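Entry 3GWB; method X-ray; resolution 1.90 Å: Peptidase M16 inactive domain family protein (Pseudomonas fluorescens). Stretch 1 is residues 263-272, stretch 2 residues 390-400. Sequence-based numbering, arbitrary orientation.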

# COMPACT_ATOMS: atom_id res chain seq x y z
N ASP A 263 27.88 2.58 12.13
CA ASP A 263 28.74 3.72 12.43
C ASP A 263 28.32 4.28 13.80
O ASP A 263 27.14 4.44 14.08
CB ASP A 263 28.59 4.79 11.36
CG ASP A 263 29.66 5.86 11.45
OD1 ASP A 263 29.64 6.65 12.42
OD2 ASP A 263 30.53 5.91 10.56
N PRO A 264 29.31 4.58 14.66
CA PRO A 264 29.06 5.12 16.00
C PRO A 264 28.28 6.43 16.07
O PRO A 264 27.56 6.66 17.04
CB PRO A 264 30.47 5.26 16.57
CG PRO A 264 31.27 5.59 15.37
CD PRO A 264 30.75 4.60 14.35
N ASP A 265 28.42 7.27 15.05
CA ASP A 265 27.71 8.55 15.03
C ASP A 265 26.26 8.43 14.56
O ASP A 265 25.60 9.43 14.30
CB ASP A 265 28.42 9.55 14.12
CG ASP A 265 29.79 9.93 14.64
OD1 ASP A 265 29.97 9.89 15.88
OD2 ASP A 265 30.66 10.28 13.82
N TYR A 266 25.77 7.20 14.44
CA TYR A 266 24.40 6.98 13.97
C TYR A 266 23.36 7.82 14.71
O TYR A 266 22.54 8.49 14.09
CB TYR A 266 24.03 5.51 14.10
CG TYR A 266 22.66 5.21 13.55
CD1 TYR A 266 22.41 5.27 12.18
CD2 TYR A 266 21.60 4.89 14.40
CE1 TYR A 266 21.14 5.03 11.67
CE2 TYR A 266 20.32 4.65 13.90
CZ TYR A 266 20.10 4.72 12.53
OH TYR A 266 18.84 4.48 12.04
N ALA A 267 23.39 7.78 16.04
CA ALA A 267 22.42 8.53 16.83
C ALA A 267 22.55 10.04 16.60
O ALA A 267 21.55 10.75 16.50
CB ALA A 267 22.59 8.21 18.32
N ALA A 268 23.79 10.52 16.53
CA ALA A 268 24.04 11.94 16.32
C ALA A 268 23.56 12.41 14.95
O ALA A 268 22.95 13.47 14.84
CB ALA A 268 25.52 12.24 16.50
N VAL A 269 23.83 11.63 13.90
CA VAL A 269 23.41 12.03 12.56
C VAL A 269 21.92 11.85 12.36
O VAL A 269 21.30 12.54 11.55
CB VAL A 269 24.17 11.25 11.44
CG1 VAL A 269 25.66 11.47 11.59
CG2 VAL A 269 23.81 9.78 11.50
N SER A 270 21.33 10.91 13.10
CA SER A 270 19.90 10.68 12.98
C SER A 270 19.16 11.90 13.54
O SER A 270 18.20 12.38 12.93
CB SER A 270 19.48 9.43 13.76
OG SER A 270 20.15 8.29 13.25
N LEU A 271 19.62 12.41 14.67
CA LEU A 271 18.99 13.57 15.28
C LEU A 271 19.26 14.82 14.44
O LEU A 271 18.40 15.68 14.28
CB LEU A 271 19.50 13.76 16.70
CG LEU A 271 18.70 14.74 17.55
CD1 LEU A 271 17.38 14.09 18.01
CD2 LEU A 271 19.54 15.15 18.75
N GLY A 272 20.47 14.90 13.90
CA GLY A 272 20.81 16.05 13.07
C GLY A 272 19.96 16.06 11.81
O GLY A 272 19.51 17.11 11.36
N ARG A 390 19.55 6.63 25.42
CA ARG A 390 20.44 7.36 26.31
C ARG A 390 21.26 8.38 25.51
O ARG A 390 21.20 9.58 25.78
CB ARG A 390 21.39 6.40 27.03
CG ARG A 390 22.20 7.05 28.14
CD ARG A 390 23.15 6.07 28.83
NE ARG A 390 24.19 5.58 27.92
CZ ARG A 390 24.22 4.35 27.42
NH1 ARG A 390 23.28 3.48 27.74
NH2 ARG A 390 25.20 4.00 26.60
N GLN A 391 22.00 7.89 24.52
CA GLN A 391 22.84 8.75 23.69
C GLN A 391 22.06 9.86 23.00
O GLN A 391 22.49 11.02 23.01
CB GLN A 391 23.58 7.90 22.65
CG GLN A 391 24.62 6.97 23.24
CD GLN A 391 25.35 6.16 22.19
OE1 GLN A 391 25.85 6.70 21.20
NE2 GLN A 391 25.42 4.85 22.40
N SER A 392 20.93 9.52 22.39
CA SER A 392 20.12 10.52 21.70
C SER A 392 19.74 11.68 22.61
O SER A 392 20.03 12.84 22.31
CB SER A 392 18.85 9.88 21.14
OG SER A 392 19.15 9.02 20.05
N GLN A 393 19.10 11.36 23.73
CA GLN A 393 18.68 12.37 24.69
C GLN A 393 19.84 13.19 25.28
O GLN A 393 19.62 14.25 25.85
CB GLN A 393 17.89 11.72 25.83
CG GLN A 393 16.58 11.07 25.41
CD GLN A 393 15.63 12.04 24.72
OE1 GLN A 393 15.37 13.13 25.22
NE2 GLN A 393 15.12 11.63 23.56
N GLU A 394 21.06 12.70 25.15
CA GLU A 394 22.22 13.40 25.70
C GLU A 394 23.06 14.22 24.73
O GLU A 394 23.98 14.94 25.15
CB GLU A 394 23.11 12.40 26.44
CG GLU A 394 22.54 12.00 27.80
CD GLU A 394 23.31 10.88 28.47
OE1 GLU A 394 24.56 10.88 28.40
OE2 GLU A 394 22.66 9.99 29.07
N LEU A 395 22.76 14.12 23.44
CA LEU A 395 23.52 14.86 22.43
C LEU A 395 23.44 16.37 22.62
O LEU A 395 22.41 16.91 23.03
CB LEU A 395 23.02 14.50 21.03
CG LEU A 395 23.32 13.07 20.58
CD1 LEU A 395 22.58 12.77 19.29
CD2 LEU A 395 24.82 12.90 20.41
N THR A 396 24.54 17.05 22.31
CA THR A 396 24.59 18.50 22.40
C THR A 396 24.64 19.09 20.99
O THR A 396 24.94 18.39 20.03
CB THR A 396 25.85 18.97 23.17
OG1 THR A 396 27.02 18.49 22.50
CG2 THR A 396 25.84 18.45 24.60
N VAL A 397 24.33 20.38 20.88
CA VAL A 397 24.35 21.05 19.58
C VAL A 397 25.73 20.90 18.93
O VAL A 397 25.84 20.72 17.72
CB VAL A 397 24.02 22.54 19.72
CG1 VAL A 397 24.27 23.26 18.41
CG2 VAL A 397 22.57 22.70 20.14
N GLU A 398 26.77 20.96 19.76
CA GLU A 398 28.14 20.84 19.28
C GLU A 398 28.42 19.44 18.73
O GLU A 398 29.07 19.30 17.70
CB GLU A 398 29.12 21.16 20.42
CG GLU A 398 29.17 20.11 21.53
CD GLU A 398 29.93 20.58 22.77
OE1 GLU A 398 31.08 21.05 22.63
OE2 GLU A 398 29.37 20.46 23.88
N GLN A 399 27.93 18.41 19.42
CA GLN A 399 28.14 17.03 18.98
C GLN A 399 27.39 16.72 17.69
O GLN A 399 27.89 16.00 16.84
CB GLN A 399 27.69 16.05 20.07
CG GLN A 399 28.46 16.17 21.37
CD GLN A 399 27.91 15.27 22.45
OE1 GLN A 399 26.71 15.29 22.73
NE2 GLN A 399 28.77 14.47 23.06
N VAL A 400 26.18 17.25 17.56
CA VAL A 400 25.40 17.02 16.35
C VAL A 400 26.09 17.74 15.19
O VAL A 400 26.30 17.16 14.13
CB VAL A 400 23.96 17.54 16.52
CG1 VAL A 400 23.22 17.51 15.17
CG2 VAL A 400 23.23 16.70 17.55
O HOH W 1 18.88 10.10 17.59

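What sits at the centre of this contact? Leu395 does, in the loop between the two helical segments of stretch 2. Its CA-to-CB bond points toward stretch 1, and with chi1 near -68° (m) and chi2 near 171° (t) the forked end lies against the helix 266-272. Leu395 CD1 packs 3.4 Å from Ala268 CA and 3.6 Å from Ala267 O, while Leu395 CD2 lies 4.0 Å from Ala268 CB. A branched, apolar side chain can thus touch both backbone and methyl groups.

Why are alanines suited to the facing helix? Both Ala267 and Ala268 are buried, and their single methyl groups let the other stretch come close: Ala268 CA is 5.3 Å from Val400 CA, and Ala267 CA is 5.7 Å from Ser392 CA. Ala267 CB points toward stretch 2 and rests 3.9 Å from Ser392 OG.

How does the packing continue along the helix? One turn beyond Ala267, Leu271 also points toward stretch 2; its CD2 reaches Leu395 CD1 at 3.9 Å and Val400 CG2 at 4.2 Å. The other methyl of Val400 meets the backbone, with Val400 CG1 3.5 Å from Gly272 CA. Glycine suits this spot, since an ideal CB there would lie only 3.0 Å from Val400 CG1.

Do polar groups join the two stretches? No direct hydrogen bond crosses between them, but one water bridges the gap, donating to Ala267 O at 3.0 Å from its oxygen and to Ser392 OG at 2.7 Å. Serine therefore serves the contact in two ways, being small enough to accept the Ala267 methyl nearby and polar enough to receive the water. Apart from this bridge, the 369 Å² buried between the stretches is held chiefly by apolar packing.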